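Local structure of neuraminidase (Influenza A virus, 4K3Y) at residues Ala6-Asn14 with Ser104-Thr112. The protein is a neuraminidase-like surface protein of a bat influenza A virus, of uncertain enzymatic function, with a calcium-binding beta-propeller ectodomain. Sequence-based numbering, arbitrary orientation.
Sequences ATPLVLGEN and SCHDGFQWT. With NAG (2-acetamido-2-deoxy-beta-D-glucopyranose), chain H.
Leu-9 N donates to Asp-107 O at 2.7 Å, the one hydrogen bond between Ala-6–Asn-14 and Ser-104–Thr-112, and it is a clear case of an extended arm being held by a hairpin turn. The bond is nearly straight (165° at the hydrogen), though the donor stands above the carbonyl plane. Pro-8 CA makes a CA-H...O contact with the same oxygen, and Gly-108 CA returns one to Thr-7 O. Gly-108, with no side chain, lets the two backbones come together, its CA lying 4.4 Å from Leu-9 CA, and its positive phi (114°) suits the turn.

On one flank Pro-8 CG lies 3.5 Å from Phe-109 CZ, the two side chains meeting at a slant. On another, Leu-9, with CG anti to its own nitrogen (chi1 -171°), carries CD1 to within 3.8 Å of His-106 O.

Behind these contacts, Asp-107 OD1 accepts from Phe-109 N (2.7 Å, anti side) and Gln-110 N (3.0 Å, syn side). The first bond makes an Asx turn, the second extends it to an Asx motif, and together they help hold the bend that presents the Asp-107 carbonyl and the Phe-109 ring; OD2 is hydrogen-bonded to Tyr-126.

The turn joins strands 101-106 and 111-117, the first two of a four-stranded antiparallel propeller blade. The backbone of Leu-9 also bonds to that of Asp-153, just after strand 150-152 of the next blade, and the arm then runs on towards strand 20-26.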
# COMPACT_ATOMS: atom_id res chain seq x y z
N ALA C 6 -15.63 13.46 -7.75
CA ALA C 6 -15.80 14.58 -6.76
C ALA C 6 -17.30 14.91 -6.62
O ALA C 6 -17.64 16.14 -6.73
CB ALA C 6 -14.98 15.89 -7.25
N THR C 7 -18.16 13.89 -6.43
CA THR C 7 -19.61 14.10 -6.46
C THR C 7 -20.35 13.32 -5.37
O THR C 7 -19.91 12.23 -4.97
CB THR C 7 -20.18 13.78 -7.88
OG1 THR C 7 -20.55 15.00 -8.53
CG2 THR C 7 -21.40 12.83 -7.83
N PRO C 8 -21.48 13.87 -4.87
CA PRO C 8 -22.25 13.19 -3.83
C PRO C 8 -22.71 11.78 -4.24
O PRO C 8 -23.14 11.56 -5.38
CB PRO C 8 -23.47 14.10 -3.64
CG PRO C 8 -23.01 15.43 -4.06
CD PRO C 8 -22.07 15.18 -5.22
N LEU C 9 -22.51 10.85 -3.33
CA LEU C 9 -23.02 9.50 -3.53
C LEU C 9 -24.54 9.49 -3.63
O LEU C 9 -25.25 10.04 -2.76
CB LEU C 9 -22.55 8.58 -2.40
CG LEU C 9 -22.81 7.07 -2.57
CD1 LEU C 9 -21.61 6.26 -2.14
CD2 LEU C 9 -24.06 6.62 -1.80
N VAL C 10 -25.04 8.86 -4.69
CA VAL C 10 -26.47 8.75 -4.91
C VAL C 10 -26.87 7.32 -5.28
O VAL C 10 -26.31 6.71 -6.21
CB VAL C 10 -26.97 9.79 -5.96
CG1 VAL C 10 -26.03 9.83 -7.15
CG2 VAL C 10 -28.39 9.48 -6.38
N LEU C 11 -27.82 6.79 -4.53
CA LEU C 11 -28.25 5.41 -4.66
C LEU C 11 -29.41 5.30 -5.65
O LEU C 11 -30.17 6.26 -5.83
CB LEU C 11 -28.71 4.87 -3.30
CG LEU C 11 -27.74 4.95 -2.12
CD1 LEU C 11 -28.46 4.60 -0.83
CD2 LEU C 11 -26.55 4.02 -2.33
N GLY C 12 -29.54 4.13 -6.28
CA GLY C 12 -30.67 3.84 -7.14
C GLY C 12 -31.98 3.94 -6.38
O GLY C 12 -32.09 3.52 -5.23
N GLU C 13 -32.99 4.52 -7.03
CA GLU C 13 -34.30 4.60 -6.42
C GLU C 13 -34.98 3.25 -6.48
O GLU C 13 -35.83 2.92 -5.65
CB GLU C 13 -35.15 5.68 -7.10
CG GLU C 13 -34.63 7.09 -6.87
CD GLU C 13 -34.72 7.52 -5.42
OE1 GLU C 13 -35.65 7.06 -4.72
OE2 GLU C 13 -33.85 8.32 -4.99
N ASN C 14 -34.59 2.45 -7.47
CA ASN C 14 -35.18 1.13 -7.63
C ASN C 14 -34.24 -0.05 -7.40
O ASN C 14 -33.18 -0.17 -8.04
CB ASN C 14 -35.92 1.03 -8.97
CG ASN C 14 -37.37 1.47 -8.85
OD1 ASN C 14 -38.01 1.31 -7.80
ND2 ASN C 14 -37.90 2.03 -9.93
N SER C 104 -20.44 3.33 10.36
CA SER C 104 -19.85 4.23 9.34
C SER C 104 -20.70 4.35 8.07
O SER C 104 -21.56 3.51 7.82
CB SER C 104 -18.43 3.81 8.97
OG SER C 104 -18.44 2.56 8.30
N CYS C 105 -20.45 5.41 7.30
CA CYS C 105 -21.15 5.67 6.04
C CYS C 105 -20.25 6.56 5.16
O CYS C 105 -19.32 7.18 5.67
CB CYS C 105 -22.55 6.26 6.18
SG CYS C 105 -23.04 6.76 7.86
N HIS C 106 -20.51 6.63 3.85
CA HIS C 106 -19.71 7.49 2.95
C HIS C 106 -20.61 8.30 2.00
O HIS C 106 -21.48 7.74 1.35
CB HIS C 106 -18.71 6.65 2.16
CG HIS C 106 -17.70 7.45 1.39
ND1 HIS C 106 -18.03 8.16 0.27
CD2 HIS C 106 -16.37 7.61 1.60
CE1 HIS C 106 -16.93 8.76 -0.19
NE2 HIS C 106 -15.92 8.44 0.60
N ASP C 107 -20.37 9.61 1.90
CA ASP C 107 -21.31 10.49 1.19
C ASP C 107 -20.86 10.85 -0.22
O ASP C 107 -21.55 11.57 -0.93
CB ASP C 107 -21.57 11.79 1.98
CG ASP C 107 -20.30 12.58 2.25
OD1 ASP C 107 -19.23 12.25 1.67
OD2 ASP C 107 -20.37 13.55 3.05
N GLY C 108 -19.70 10.34 -0.62
CA GLY C 108 -19.14 10.66 -1.93
C GLY C 108 -17.86 11.46 -1.77
O GLY C 108 -16.97 11.41 -2.63
N PHE C 109 -17.78 12.18 -0.66
CA PHE C 109 -16.60 12.97 -0.33
C PHE C 109 -15.72 12.24 0.68
O PHE C 109 -14.60 11.86 0.37
CB PHE C 109 -17.02 14.35 0.20
CG PHE C 109 -18.10 14.98 -0.63
CD1 PHE C 109 -17.86 15.30 -1.97
CD2 PHE C 109 -19.35 15.24 -0.09
CE1 PHE C 109 -18.85 15.88 -2.75
CE2 PHE C 109 -20.35 15.81 -0.86
CZ PHE C 109 -20.10 16.13 -2.19
N GLN C 110 -16.25 12.03 1.88
CA GLN C 110 -15.48 11.34 2.91
C GLN C 110 -16.25 10.28 3.71
O GLN C 110 -17.50 10.22 3.70
CB GLN C 110 -14.85 12.36 3.86
CG GLN C 110 -13.34 12.33 3.87
CD GLN C 110 -12.74 13.24 2.84
OE1 GLN C 110 -13.36 14.20 2.41
NE2 GLN C 110 -11.51 12.95 2.44
N TRP C 111 -15.49 9.42 4.40
CA TRP C 111 -16.07 8.52 5.39
C TRP C 111 -16.50 9.25 6.67
O TRP C 111 -15.68 9.95 7.31
CB TRP C 111 -15.09 7.41 5.77
CG TRP C 111 -14.97 6.36 4.73
CD1 TRP C 111 -13.94 6.20 3.85
CD2 TRP C 111 -15.91 5.31 4.46
NE1 TRP C 111 -14.19 5.12 3.03
CE2 TRP C 111 -15.39 4.55 3.39
CE3 TRP C 111 -17.14 4.94 5.02
CZ2 TRP C 111 -16.06 3.44 2.86
CZ3 TRP C 111 -17.80 3.83 4.49
CH2 TRP C 111 -17.26 3.10 3.42
N THR C 112 -17.77 9.08 7.03
CA THR C 112 -18.26 9.45 8.35
C THR C 112 -18.22 8.22 9.27
O THR C 112 -18.72 7.14 8.94
CB THR C 112 -19.70 9.98 8.27
OG1 THR C 112 -19.77 11.05 7.32
CG2 THR C 112 -20.14 10.45 9.65
C1 NAG H . -18.64 21.86 -2.32
C2 NAG H . -18.47 21.74 -3.83
C3 NAG H . -17.89 23.03 -4.41
C4 NAG H . -18.62 24.26 -3.88
C5 NAG H . -18.80 24.21 -2.37
C6 NAG H . -19.61 25.39 -1.83
C7 NAG H . -18.15 19.53 -4.82
C8 NAG H . -17.17 18.52 -5.34
N2 NAG H . -17.64 20.59 -4.17
O3 NAG H . -18.01 22.99 -5.81
O4 NAG H . -17.89 25.42 -4.24
O5 NAG H . -19.43 23.00 -2.01
O6 NAG H . -20.82 25.53 -2.53
O7 NAG H . -19.36 19.36 -4.99